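Local coordinates for protein haloacid dehalogenase-like hydrolase (Salmonella enterica subsp. enterica serovar Typhi, PDB 4EZE) that probably hydrolyses O-phosphoserine to serine and phosphate with the help of magnesium, the last step of serine biosynthesis, at residues I100-Q103 against P104-N108; M178-S181 against P182-T186; E227-N231 against V232-N236; V252-A255 against A256-I260; H299-Y303 against H304-L308. All blocks are in the same frame, centred on the assembly; numbering follows the deposited sequence.

Contact 1: residues I100-Q103 against P104-N108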
loop_
_atom_site.group_PDB
_atom_site.type_symbol
_atom_site.label_atom_id
_atom_site.label_comp_id
_atom_site.label_asym_id
_atom_site.label_seq_id
_atom_site.Cartn_x
_atom_site.Cartn_y
_atom_site.Cartn_z
ATOM N N ILE A 100 4.372 1.718 15.204
ATOM C CA ILE A 100 4.273 0.974 16.436
ATOM C C ILE A 100 4.543 -0.468 16.075
ATOM O O ILE A 100 3.777 -1.092 15.356
ATOM C CB ILE A 100 2.895 1.115 17.073
ATOM C CG1 ILE A 100 2.729 2.530 17.634
ATOM C CG2 ILE A 100 2.727 0.096 18.190
ATOM C CD1 ILE A 100 1.276 2.868 17.898
ATOM N N LYS A 101 5.665 -0.988 16.550
ATOM C CA LYS A 101 6.058 -2.345 16.206
ATOM C C LYS A 101 4.961 -3.354 16.539
ATOM O O LYS A 101 4.501 -3.448 17.668
ATOM C CB LYS A 101 7.356 -2.705 16.901
ATOM C CG LYS A 101 7.863 -4.101 16.593
ATOM C CD LYS A 101 9.240 -4.298 17.217
ATOM C CE LYS A 101 9.748 -5.721 17.071
ATOM N NZ LYS A 101 11.199 -5.787 17.407
ATOM N N PRO A 102 4.514 -4.103 15.531
ATOM C CA PRO A 102 3.514 -5.107 15.802
ATOM C C PRO A 102 4.076 -6.239 16.684
ATOM O O PRO A 102 5.264 -6.517 16.642
ATOM C CB PRO A 102 3.165 -5.633 14.403
ATOM C CG PRO A 102 3.693 -4.623 13.440
ATOM C CD PRO A 102 4.894 -4.048 14.111
ATOM N N GLN A 103 3.221 -6.869 17.479
ATOM C CA GLN A 103 3.608 -8.019 18.286
ATOM C C GLN A 103 2.470 -9.024 18.265
ATOM O O GLN A 103 1.367 -8.746 18.699
ATOM C CB GLN A 103 3.973 -7.602 19.716
ATOM C CG GLN A 103 5.465 -7.369 19.910
ATOM C CD GLN A 103 5.768 -6.175 20.803
ATOM O OE1 GLN A 103 4.957 -5.803 21.655
ATOM N NE2 GLN A 103 6.941 -5.562 20.606
ATOM N N PRO A 104 2.735 -10.195 17.699
ATOM C CA PRO A 104 4.069 -10.485 17.229
ATOM C C PRO A 104 4.377 -9.775 15.890
ATOM O O PRO A 104 3.465 -9.292 15.215
ATOM C CB PRO A 104 4.023 -12.000 17.029
ATOM C CG PRO A 104 2.581 -12.307 16.736
ATOM C CD PRO A 104 1.738 -11.144 17.179
ATOM N N LEU A 105 5.653 -9.726 15.516
ATOM C CA LEU A 105 6.063 -9.183 14.234
ATOM C C LEU A 105 5.685 -10.177 13.150
ATOM O O LEU A 105 5.810 -11.371 13.344
ATOM C CB LEU A 105 7.572 -8.950 14.221
ATOM C CG LEU A 105 8.084 -8.054 13.096
ATOM C CD1 LEU A 105 7.689 -6.602 13.335
ATOM C CD2 LEU A 105 9.591 -8.171 12.957
ATOM N N PRO A 106 5.223 -9.681 11.995
ATOM C CA PRO A 106 4.902 -10.569 10.900
ATOM C C PRO A 106 6.155 -11.264 10.423
ATOM O O PRO A 106 7.253 -10.686 10.489
ATOM C CB PRO A 106 4.397 -9.614 9.808
ATOM C CG PRO A 106 3.974 -8.399 10.549
ATOM C CD PRO A 106 4.988 -8.277 11.640
ATOM N N ALA A 107 6.019 -12.495 9.941
ATOM C CA ALA A 107 7.198 -13.238 9.512
ATOM C C ALA A 107 6.833 -14.387 8.577
ATOM O O ALA A 107 5.783 -15.013 8.747
ATOM C CB ALA A 107 7.966 -13.736 10.734
ATOM N N ASN A 108 7.696 -14.628 7.581
ATOM C CA ASN A 108 7.477 -15.649 6.537
ATOM C C ASN A 108 6.064 -15.612 6.013
ATOM O O ASN A 108 5.396 -16.642 5.926
ATOM C CB ASN A 108 7.802 -17.053 7.057
ATOM C CG ASN A 108 9.183 -17.129 7.676
ATOM O OD1 ASN A 108 9.323 -17.302 8.891
ATOM N ND2 ASN A 108 10.209 -16.965 6.853
#

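Contact 2: residues M178-S181 against P182-T186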
loop_
_atom_site.group_PDB
_atom_site.type_symbol
_atom_site.label_atom_id
_atom_site.label_comp_id
_atom_site.label_asym_id
_atom_site.label_seq_id
_atom_site.Cartn_x
_atom_site.Cartn_y
_atom_site.Cartn_z
ATOM N N MET A 178 4.865 3.931 -16.666
ATOM C CA MET A 178 4.416 3.968 -15.280
ATOM C C MET A 178 5.629 3.946 -14.360
ATOM O O MET A 178 6.638 3.342 -14.696
ATOM C CB MET A 178 3.520 2.771 -14.975
ATOM C CG MET A 178 2.185 2.792 -15.682
ATOM S SD MET A 178 1.402 4.407 -15.627
ATOM C CE MET A 178 -0.300 3.947 -15.851
ATOM N N THR A 179 5.543 4.598 -13.205
ATOM C CA THR A 179 6.700 4.641 -12.318
ATOM C C THR A 179 6.460 3.923 -11.004
ATOM O O THR A 179 5.448 4.140 -10.327
ATOM C CB THR A 179 7.149 6.087 -12.038
ATOM O OG1 THR A 179 5.996 6.892 -11.789
ATOM C CG2 THR A 179 7.888 6.652 -13.252
ATOM N N LEU A 180 7.396 3.041 -10.676
ATOM C CA LEU A 180 7.463 2.400 -9.375
ATOM C C LEU A 180 7.387 3.454 -8.288
ATOM O O LEU A 180 8.023 4.500 -8.416
ATOM C CB LEU A 180 8.804 1.719 -9.250
ATOM C CG LEU A 180 8.665 0.506 -8.371
ATOM C CD1 LEU A 180 7.327 -0.081 -8.746
ATOM C CD2 LEU A 180 9.786 -0.487 -8.612
ATOM N N SER A 181 6.612 3.192 -7.235
ATOM C CA SER A 181 6.562 4.089 -6.076
ATOM C C SER A 181 7.889 3.956 -5.361
ATOM O O SER A 181 8.458 2.862 -5.323
ATOM C CB SER A 181 5.436 3.714 -5.112
ATOM O OG SER A 181 4.181 4.213 -5.555
ATOM N N PRO A 182 8.380 5.069 -4.794
ATOM C CA PRO A 182 9.680 5.172 -4.131
ATOM C C PRO A 182 9.916 4.108 -3.052
ATOM O O PRO A 182 9.032 3.845 -2.239
ATOM C CB PRO A 182 9.662 6.577 -3.489
ATOM C CG PRO A 182 8.288 7.145 -3.712
ATOM C CD PRO A 182 7.629 6.349 -4.794
ATOM N N GLY A 183 11.100 3.499 -3.075
ATOM C CA GLY A 183 11.577 2.638 -1.987
ATOM C C GLY A 183 11.386 1.152 -2.272
ATOM O O GLY A 183 11.903 0.285 -1.543
ATOM N N LEU A 184 10.630 0.856 -3.324
ATOM C CA LEU A 184 10.270 -0.532 -3.637
ATOM C C LEU A 184 11.461 -1.294 -4.211
ATOM O O LEU A 184 11.664 -2.462 -3.881
ATOM C CB LEU A 184 9.057 -0.576 -4.568
ATOM C CG LEU A 184 7.767 -0.243 -3.818
ATOM C CD1 LEU A 184 6.624 0.129 -4.759
ATOM C CD2 LEU A 184 7.363 -1.438 -2.981
ATOM N N LEU A 185 12.272 -0.624 -5.029
ATOM C CA LEU A 185 13.485 -1.257 -5.537
ATOM C C LEU A 185 14.346 -1.630 -4.363
ATOM O O LEU A 185 14.818 -2.751 -4.260
ATOM C CB LEU A 185 14.273 -0.337 -6.470
ATOM C CG LEU A 185 13.594 -0.000 -7.795
ATOM C CD1 LEU A 185 14.448 1.012 -8.544
ATOM C CD2 LEU A 185 13.321 -1.243 -8.643
ATOM N N THR A 186 14.538 -0.697 -3.444
ATOM C CA THR A 186 15.327 -1.050 -2.266
ATOM C C THR A 186 14.686 -2.168 -1.436
ATOM O O THR A 186 15.369 -3.095 -1.014
ATOM C CB THR A 186 15.566 0.146 -1.333
ATOM O OG1 THR A 186 16.345 1.130 -2.013
ATOM C CG2 THR A 186 16.312 -0.337 -0.061
#

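Contact 3: residues E227-N231 against V232-N236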
loop_
_atom_site.group_PDB
_atom_site.type_symbol
_atom_site.label_atom_id
_atom_site.label_comp_id
_atom_site.label_asym_id
_atom_site.label_seq_id
_atom_site.Cartn_x
_atom_site.Cartn_y
_atom_site.Cartn_z
ATOM N N GLU A 227 -10.248 -9.127 -21.840
ATOM C CA GLU A 227 -9.663 -9.885 -22.932
ATOM C C GLU A 227 -9.143 -8.956 -24.016
ATOM O O GLU A 227 -9.719 -7.914 -24.289
ATOM C CB GLU A 227 -10.693 -10.837 -23.538
ATOM C CG GLU A 227 -10.155 -11.596 -24.741
ATOM C CD GLU A 227 -11.258 -12.200 -25.603
ATOM O OE1 GLU A 227 -12.434 -11.799 -25.471
ATOM O OE2 GLU A 227 -10.944 -13.076 -26.425
ATOM N N ILE A 228 -8.045 -9.353 -24.626
ATOM C CA ILE A 228 -7.495 -8.665 -25.771
ATOM C C ILE A 228 -7.518 -9.655 -26.913
ATOM O O ILE A 228 -6.993 -10.762 -26.793
ATOM C CB ILE A 228 -6.038 -8.258 -25.537
ATOM C CG1 ILE A 228 -5.970 -6.985 -24.693
ATOM C CG2 ILE A 228 -5.317 -8.096 -26.868
ATOM C CD1 ILE A 228 -4.613 -6.754 -24.052
ATOM N N ARG A 229 -8.142 -9.258 -28.012
ATOM C CA ARG A 229 -8.300 -10.132 -29.161
ATOM C C ARG A 229 -7.967 -9.373 -30.446
ATOM O O ARG A 229 -8.327 -8.195 -30.589
ATOM C CB ARG A 229 -9.726 -10.672 -29.217
ATOM C CG ARG A 229 -9.822 -11.983 -29.981
ATOM C CD ARG A 229 -11.258 -12.358 -30.259
ATOM N NE ARG A 229 -12.141 -12.069 -29.126
ATOM C CZ ARG A 229 -13.429 -12.404 -29.078
ATOM N NH1 ARG A 229 -13.991 -13.044 -30.096
ATOM N NH2 ARG A 229 -14.159 -12.104 -28.011
ATOM N N ASP A 230 -7.289 -10.051 -31.374
ATOM C CA ASP A 230 -6.772 -9.418 -32.605
ATOM C C ASP A 230 -5.968 -8.219 -32.219
ATOM O O ASP A 230 -6.000 -7.197 -32.899
ATOM C CB ASP A 230 -7.910 -8.976 -33.543
ATOM C CG ASP A 230 -8.842 -10.112 -33.875
ATOM O OD1 ASP A 230 -8.319 -11.221 -34.110
ATOM O OD2 ASP A 230 -10.085 -9.915 -33.869
ATOM N N ASN A 231 -5.288 -8.329 -31.089
ATOM C CA ASN A 231 -4.404 -7.265 -30.646
ATOM C C ASN A 231 -5.051 -5.950 -30.237
ATOM O O ASN A 231 -4.367 -4.924 -30.107
ATOM C CB ASN A 231 -3.313 -7.059 -31.680
ATOM C CG ASN A 231 -2.247 -8.129 -31.582
ATOM O OD1 ASN A 231 -2.115 -8.969 -32.471
ATOM N ND2 ASN A 231 -1.513 -8.136 -30.468
ATOM N N VAL A 232 -6.357 -5.954 -30.007
ATOM C CA VAL A 232 -6.954 -4.744 -29.459
ATOM C C VAL A 232 -7.805 -5.104 -28.256
ATOM O O VAL A 232 -8.339 -6.211 -28.162
ATOM C CB VAL A 232 -7.760 -3.918 -30.498
ATOM C CG1 VAL A 232 -6.819 -3.192 -31.452
ATOM C CG2 VAL A 232 -8.750 -4.787 -31.260
ATOM N N LEU A 233 -7.898 -4.168 -27.321
ATOM C CA LEU A 233 -8.727 -4.355 -26.130
ATOM C C LEU A 233 -10.174 -4.642 -26.497
ATOM O O LEU A 233 -10.770 -3.910 -27.274
ATOM C CB LEU A 233 -8.666 -3.105 -25.240
ATOM C CG LEU A 233 -9.124 -3.304 -23.794
ATOM C CD1 LEU A 233 -8.105 -4.191 -23.092
ATOM C CD2 LEU A 233 -9.268 -1.976 -23.065
ATOM N N THR A 234 -10.742 -5.716 -25.945
ATOM C CA THR A 234 -12.171 -5.960 -26.072
ATOM C C THR A 234 -12.842 -5.329 -24.862
ATOM O O THR A 234 -12.184 -4.683 -24.061
ATOM C CB THR A 234 -12.506 -7.472 -26.030
ATOM O OG1 THR A 234 -12.085 -8.009 -24.770
ATOM C CG2 THR A 234 -11.806 -8.234 -27.165
ATOM N N ASP A 235 -14.146 -5.542 -24.722
ATOM C CA ASP A 235 -14.857 -5.239 -23.487
ATOM C C ASP A 235 -15.320 -6.543 -22.841
ATOM O O ASP A 235 -16.322 -6.551 -22.121
ATOM C CB ASP A 235 -16.100 -4.401 -23.776
ATOM C CG ASP A 235 -17.111 -5.153 -24.645
ATOM O OD1 ASP A 235 -16.882 -6.349 -24.920
ATOM O OD2 ASP A 235 -18.131 -4.559 -25.046
ATOM N N ASN A 236 -14.636 -7.654 -23.123
ATOM C CA ASN A 236 -14.940 -8.902 -22.436
ATOM C C ASN A 236 -14.225 -8.928 -21.088
ATOM O O ASN A 236 -13.036 -9.269 -20.991
ATOM C CB ASN A 236 -14.587 -10.116 -23.310
ATOM C CG ASN A 236 -15.302 -10.095 -24.651
ATOM O OD1 ASN A 236 -16.385 -9.506 -24.789
ATOM N ND2 ASN A 236 -14.693 -10.719 -25.655
#

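Contact 4: residues V252-A255 against A256-I260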
loop_
_atom_site.group_PDB
_atom_site.type_symbol
_atom_site.label_atom_id
_atom_site.label_comp_id
_atom_site.label_asym_id
_atom_site.label_seq_id
_atom_site.Cartn_x
_atom_site.Cartn_y
_atom_site.Cartn_z
ATOM N N VAL A 252 -7.368 -13.610 1.284
ATOM C CA VAL A 252 -7.718 -14.712 2.155
ATOM C C VAL A 252 -7.373 -16.033 1.484
ATOM O O VAL A 252 -6.687 -16.894 2.067
ATOM C CB VAL A 252 -9.220 -14.697 2.478
ATOM C CG1 VAL A 252 -9.624 -15.967 3.224
ATOM C CG2 VAL A 252 -9.544 -13.478 3.308
ATOM N N ASP A 253 -7.841 -16.183 0.248
ATOM C CA ASP A 253 -7.634 -17.431 -0.495
ATOM C C ASP A 253 -6.148 -17.696 -0.732
ATOM O O ASP A 253 -5.712 -18.849 -0.719
ATOM C CB ASP A 253 -8.449 -17.476 -1.816
ATOM C CG ASP A 253 -9.985 -17.309 -1.600
ATOM O OD1 ASP A 253 -10.459 -17.304 -0.442
ATOM O OD2 ASP A 253 -10.735 -17.176 -2.598
ATOM N N LEU A 254 -5.356 -16.642 -0.913
ATOM C CA LEU A 254 -3.927 -16.835 -1.196
ATOM C C LEU A 254 -3.226 -17.251 0.069
ATOM O O LEU A 254 -2.307 -18.070 0.054
ATOM C CB LEU A 254 -3.280 -15.559 -1.657
ATOM C CG LEU A 254 -1.779 -15.642 -1.935
ATOM C CD1 LEU A 254 -1.461 -16.700 -2.981
ATOM C CD2 LEU A 254 -1.299 -14.289 -2.447
ATOM N N ALA A 255 -3.650 -16.660 1.177
ATOM C CA ALA A 255 -3.021 -16.972 2.423
ATOM C C ALA A 255 -3.395 -18.413 2.761
ATOM O O ALA A 255 -2.559 -19.162 3.228
ATOM C CB ALA A 255 -3.447 -16.000 3.506
ATOM N N ALA A 256 -4.634 -18.810 2.482
ATOM C CA ALA A 256 -5.059 -20.201 2.726
ATOM C C ALA A 256 -4.171 -21.124 1.941
ATOM O O ALA A 256 -3.655 -22.099 2.468
ATOM C CB ALA A 256 -6.500 -20.428 2.272
ATOM N N ARG A 257 -4.024 -20.834 0.656
ATOM C CA ARG A 257 -3.243 -21.706 -0.181
ATOM C C ARG A 257 -1.823 -21.811 0.365
ATOM O O ARG A 257 -1.277 -22.901 0.447
ATOM C CB ARG A 257 -3.263 -21.287 -1.659
ATOM C CG ARG A 257 -1.897 -21.403 -2.344
ATOM C CD ARG A 257 -1.896 -22.187 -3.656
ATOM N NE ARG A 257 -3.160 -22.108 -4.389
ATOM C CZ ARG A 257 -3.340 -21.442 -5.530
ATOM N NH1 ARG A 257 -2.334 -20.779 -6.091
ATOM N NH2 ARG A 257 -4.532 -21.442 -6.120
ATOM N N LEU A 258 -1.232 -20.697 0.775
ATOM C CA LEU A 258 0.160 -20.728 1.230
ATOM C C LEU A 258 0.287 -21.110 2.703
ATOM O O LEU A 258 1.388 -21.124 3.254
ATOM C CB LEU A 258 0.820 -19.370 0.984
ATOM C CG LEU A 258 0.954 -19.039 -0.505
ATOM C CD1 LEU A 258 1.639 -17.699 -0.744
ATOM C CD2 LEU A 258 1.723 -20.155 -1.188
ATOM N N ASN A 259 -0.843 -21.411 3.336
ATOM C CA ASN A 259 -0.867 -21.708 4.764
ATOM C C ASN A 259 -0.247 -20.640 5.653
ATOM O O ASN A 259 0.537 -20.936 6.557
ATOM C CB ASN A 259 -0.211 -23.052 5.028
ATOM C CG ASN A 259 -1.119 -24.192 4.667
ATOM O OD1 ASN A 259 -1.070 -24.701 3.548
ATOM N ND2 ASN A 259 -1.999 -24.565 5.595
ATOM N N ILE A 260 -0.646 -19.401 5.411
ATOM C CA ILE A 260 -0.073 -18.262 6.088
ATOM C C ILE A 260 -1.102 -17.642 7.033
ATOM O O ILE A 260 -2.195 -17.287 6.615
ATOM C CB ILE A 260 0.485 -17.265 5.046
ATOM C CG1 ILE A 260 1.615 -17.953 4.254
ATOM C CG2 ILE A 260 0.955 -15.968 5.700
ATOM C CD1 ILE A 260 2.503 -17.030 3.444
#

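Contact 5: residues H299-Y303 against H304-L308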
loop_
_atom_site.group_PDB
_atom_site.type_symbol
_atom_site.label_atom_id
_atom_site.label_comp_id
_atom_site.label_asym_id
_atom_site.label_seq_id
_atom_site.Cartn_x
_atom_site.Cartn_y
_atom_site.Cartn_z
ATOM N N HIS A 299 -1.362 2.044 10.751
ATOM C CA HIS A 299 -0.004 1.983 10.190
ATOM C C HIS A 299 -0.016 2.806 8.899
ATOM O O HIS A 299 -0.847 2.565 8.027
ATOM C CB HIS A 299 0.368 0.546 9.853
ATOM C CG HIS A 299 0.564 -0.335 11.047
ATOM N ND1 HIS A 299 1.443 -0.022 12.066
ATOM C CD2 HIS A 299 0.051 -1.553 11.354
ATOM C CE1 HIS A 299 1.450 -1.001 12.957
ATOM N NE2 HIS A 299 0.610 -1.940 12.554
ATOM N N GLN A 300 0.889 3.772 8.769
ATOM C CA GLN A 300 0.869 4.637 7.596
ATOM C C GLN A 300 2.253 5.023 7.151
ATOM O O GLN A 300 3.186 5.196 7.961
ATOM C CB GLN A 300 0.093 5.939 7.880
ATOM C CG GLN A 300 -1.345 5.760 8.378
ATOM C CD GLN A 300 -1.967 7.078 8.816
ATOM O OE1 GLN A 300 -1.370 8.138 8.631
ATOM N NE2 GLN A 300 -3.159 7.017 9.425
ATOM N N ILE A 301 2.385 5.203 5.849
ATOM C CA ILE A 301 3.534 5.923 5.368
ATOM C C ILE A 301 3.059 7.195 4.692
ATOM O O ILE A 301 2.326 7.149 3.699
ATOM C CB ILE A 301 4.374 5.073 4.410
ATOM C CG1 ILE A 301 4.861 3.827 5.135
ATOM C CG2 ILE A 301 5.582 5.872 3.936
ATOM C CD1 ILE A 301 5.400 2.759 4.197
ATOM N N ASN A 302 3.493 8.331 5.221
ATOM C CA ASN A 302 3.019 9.608 4.724
ATOM C C ASN A 302 4.097 10.476 4.143
ATOM O O ASN A 302 3.806 11.273 3.268
ATOM C CB ASN A 302 2.291 10.384 5.840
ATOM C CG ASN A 302 1.054 9.663 6.300
ATOM O OD1 ASN A 302 0.330 9.145 5.465
ATOM N ND2 ASN A 302 0.809 9.600 7.627
ATOM N N TYR A 303 5.334 10.349 4.623
ATOM C CA TYR A 303 6.407 11.247 4.158
ATOM C C TYR A 303 7.685 10.557 3.671
ATOM O O TYR A 303 8.677 11.224 3.445
ATOM C CB TYR A 303 6.799 12.258 5.255
ATOM C CG TYR A 303 5.617 13.019 5.799
ATOM C CD1 TYR A 303 5.086 14.109 5.123
ATOM C CD2 TYR A 303 5.031 12.636 6.994
ATOM C CE1 TYR A 303 3.975 14.781 5.616
ATOM C CE2 TYR A 303 3.947 13.297 7.501
ATOM C CZ TYR A 303 3.414 14.364 6.824
ATOM O OH TYR A 303 2.314 14.984 7.387
ATOM N N HIS A 304 7.697 9.236 3.535
ATOM C CA HIS A 304 8.898 8.563 3.041
ATOM C C HIS A 304 8.453 7.518 2.055
ATOM O O HIS A 304 7.328 7.581 1.590
ATOM C CB HIS A 304 9.700 7.958 4.199
ATOM C CG HIS A 304 10.293 8.995 5.110
ATOM N ND1 HIS A 304 9.587 9.563 6.151
ATOM C CD2 HIS A 304 11.513 9.587 5.113
ATOM C CE1 HIS A 304 10.351 10.457 6.760
ATOM N NE2 HIS A 304 11.528 10.481 6.157
ATOM N N GLY A 305 9.310 6.562 1.721
ATOM C CA GLY A 305 8.925 5.570 0.721
ATOM C C GLY A 305 8.764 4.213 1.358
ATOM O O GLY A 305 8.781 4.089 2.579
ATOM N N PHE A 306 8.615 3.197 0.528
ATOM C CA PHE A 306 8.380 1.843 0.996
ATOM C C PHE A 306 9.638 1.219 1.643
ATOM O O PHE A 306 9.587 0.101 2.180
ATOM C CB PHE A 306 7.917 0.975 -0.168
ATOM C CG PHE A 306 6.456 1.092 -0.473
ATOM C CD1 PHE A 306 5.512 0.547 0.371
ATOM C CD2 PHE A 306 6.030 1.723 -1.617
ATOM C CE1 PHE A 306 4.157 0.655 0.086
ATOM C CE2 PHE A 306 4.684 1.810 -1.932
ATOM C CZ PHE A 306 3.737 1.270 -1.077
ATOM N N GLU A 307 10.767 1.912 1.601
ATOM C CA GLU A 307 11.921 1.404 2.354
ATOM C C GLU A 307 11.476 1.169 3.794
ATOM O O GLU A 307 11.937 0.220 4.443
ATOM C CB GLU A 307 13.130 2.337 2.265
ATOM C CG GLU A 307 12.984 3.660 3.024
ATOM C CD GLU A 307 12.175 4.687 2.255
ATOM O OE1 GLU A 307 11.630 4.306 1.195
ATOM O OE2 GLU A 307 12.096 5.872 2.699
ATOM N N LEU A 308 10.545 1.999 4.277
ATOM C CA LEU A 308 10.077 1.915 5.679
ATOM C C LEU A 308 9.398 0.591 6.061
ATOM O O LEU A 308 9.282 0.285 7.236
ATOM C CB LEU A 308 9.138 3.076 6.046
ATOM C CG LEU A 308 9.589 4.543 5.993
ATOM C CD1 LEU A 308 8.669 5.399 6.846
ATOM C CD2 LEU A 308 11.017 4.710 6.477
#

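Contact 1: residues I100-Q103 against P104-N108
Lys101 meets Leu105 through the start of its side chain: Lys101 CG lies 4.1 Å from Leu105 CD1, the two side chains crossing at about a right angle. A chi1 of -179°, with CG anti to the backbone N, sets CG beside the leucine, and the extended chain beyond it carries NZ to a salt bridge with Asp315. Leu105 also touches Asp315, the partner of that ammonium group.

Pro102 comes next and uses two parts of its ring. Pro102 CD stands 3.9 Å from Leu105 CD1, so a single leucine methyl touches both Lys101 and Pro102. Pro102 CB approaches Pro106 CD at 4.2 Å, a looser contact of one pyrrolidine ring with another. Pro102 CB also lies 3.8 Å from Pro104 O, so the ring meets backbone as well as side chains of the following residues.

Gln103 stands at the bend. Its peptide link to Pro104 is cis, which reverses the chain sharply and brings the CA atoms of Gln103 and Pro104 to 2.7 Å. The two halves of the turn meet through this cis peptide bend and through the apolar contacts of Pro102 with Leu105 and Pro106, with no hydrogen bond between them.

The loop connects strand 97-100, at the edge of the antiparallel sheet, to strand 110-113, in the middle of the parallel one. Pro102 and Pro106 both rest on Thr283 of strand 283-287, Pro106 also touches Phe196, and Lys101 packs on Ile25 and Tyr27 of strand 23-29.

Contact 2: residues M178-S181 against P182-T186
Leu180 spreads its two methyl groups over the start of helix 184-193. Leu180 CD2 reaches Leu185 CD2 at 3.6 Å, while Leu180 CG lies 4.0 Å from Leu184 CB and Leu180 CD1 is 4.1 Å from Leu184 CD1. Leu180 thus touches two successive residues of the first turn with different branches. Both of these hold CG anti to the carbonyl carbon (chi1 -75° for Leu184), yet they leave the helix in different directions.

Leu184 turns the same CD1 to the backbone and side chain of Ser181, with 3.3 Å to Ser181 O and 3.8 Å to Ser181 CB. The serine keeps OG anti to its own carbonyl carbon (chi1 -81°), pointing to Thr118 O, to which it is hydrogen-bonded. Between them the chain makes a type II turn from Ser181 to Leu184, with Gly183 at positive phi (99°) as the N-cap residue.

Across the turn the contact is mostly apolar, with no hydrogen bond between the segments. The Ser181 side chain is about 9 Å from that of Asp116, the predicted proton donor. The chemistry implies an apolar helix start, while the serine hydroxyl ties the turn to helix 115-119.

Contact 3: residues E227-N231 against V232-N236
Thr234 packs closely against Glu227, whose carbonyl oxygen receives Thr234 N at 2.9 Å. Thr234 OG1 is modelled only 2.4 Å from Glu227 O, which is implausibly short, so its exact placing is doubtful. The hydroxyl is directed to that side by its position between the backbone N and carbonyl carbon (chi1 61°); it also accepts from Asn236 N, closing an ST turn. Beside it, Thr234 CG2 lies 3.8 Å from Arg229 CB. On the other face Ile228 CG1 meets Leu233 CD1 at 3.9 Å, over Lys168 and Leu171 of helix 168-176.

The two strands form a beta hairpin with a type I' turn from Arg229 to Val232. Arg229 and Val232 are its hydrogen-bonded pair, with Arg229 N to Val232 O at 3.1 Å and Val232 N to Arg229 O at 3.0 Å. Ile228 and Leu233 form the non-hydrogen-bonded pair.

Toward solvent the contact is looser. Asp230 and Asn231 make the exposed turn; Asn231 gives the other strand little beyond its CB, but its side chain touches Lys168. The exposed Arg229 bends at chi3 (-40°) and turns its NH2 back along its own strand to Glu227 OE1, a salt bridge of 3.1 Å on the syn side of the carboxylate.

Contact 4: residues V252-A255 against A256-I260
Leu258 lies alongside Leu254, one helical turn away, and the two side chains point the same way. Followed from its base, Leu258 first meets backbone: Leu258 CB stands 3.5 Å from Leu254 O, the carbonyl that also accepts the hydrogen bond of Leu258 N. Leu258 CG is still nearer to Leu254 O, at 3.4 Å, and begins to touch the neighbouring side chain. The tip atom Leu258 CD1 then reaches Leu254 CD1 at 4.0 Å. CG of Leu258 is anti to the carbonyl carbon (chi1 -66°), whereas in Leu254 it is anti to the backbone N (chi1 178°). With these different torsions the two branches come together beside the helix, over Tyr220 of strand 220-224.

Further on, Ala255 O receives Ile260 N at 2.9 Å, and Asn259 N bonds back to Ala256 O. Asn259 has positive phi, so helix 244-258 finishes in a Schellman motif. Across the motif, Ala255 CB and Ile260 CB come within 4.4 Å of each other, the apolar contact that accompanies such a cap, and both side chains rest on Ile110 of strand 110-113.

The chemistry thus joins two kinds of interaction at the helix end. Leu254, Ala255, Leu258 and Ile260 pack on the parallel sheet, while the carbonyls of Ala255 and Ala256 are taken up by the amides of Ile260 and Asn259 in the reversing backbone.

Contact 5: residues H299-Y303 against H304-L308
Strand 299-301, an edge strand of the parallel sheet, leads here into a turn and a short 3-10 segment, and Ile301 bridges the two arms of the turn. Its branches part in different directions. Ile301 CG2, anti to the backbone N, comes to 3.4 Å from His304 O, while CG1, anti to the carbonyl carbon (chi1 -60°), carries Ile301 CD1 toward Leu308 CB at 4.2 Å and Phe306 CD1 at 4.4 Å, obliquely to the ring.

In the turn, Tyr303 O lies over one face of the His304 imidazole, 3.2 Å from His304 CG. The ring is held by Asp97, which is hydrogen-bonded to His304 ND1 and also to the backbone N of Asn302 and Tyr303. Asn302 ND2 donates back to Gln300 OE1 at 2.8 Å and 176°, the bond lying in both amide planes.

Phe306 stacks on Trp287 and meets Phe113 edge-to-face, about 8 Å from the side chain of the predicted nucleophile Asp114. Strand 299-301 is the edge of the Rossmann-like parallel sheet of the HAD fold, and the Phe306 cluster lies near its predicted active site.

Along the chain the five contacts follow one another in series; none nests in or crosses another, each being closed locally. Contact 1 bends the linker from the antiparallel sheet to the parallel sheet. Contact 2 rounds the corner into helix 184-193, contact 3 closes the hairpin of strands 226-229 and 232-237, and contact 4 ends helix 244-258. Contact 5 turns back from the last sheet strand. In space contacts 4, 1, 5 and 2 touch in a row: Ile260 meets Asn108, His299 meets contact 1, and 182-186 packs on Phe306, with a probable Pro182 O to Phe306 N bond. Contact 3 stands apart, on the far side of the chain's centre from contact 1.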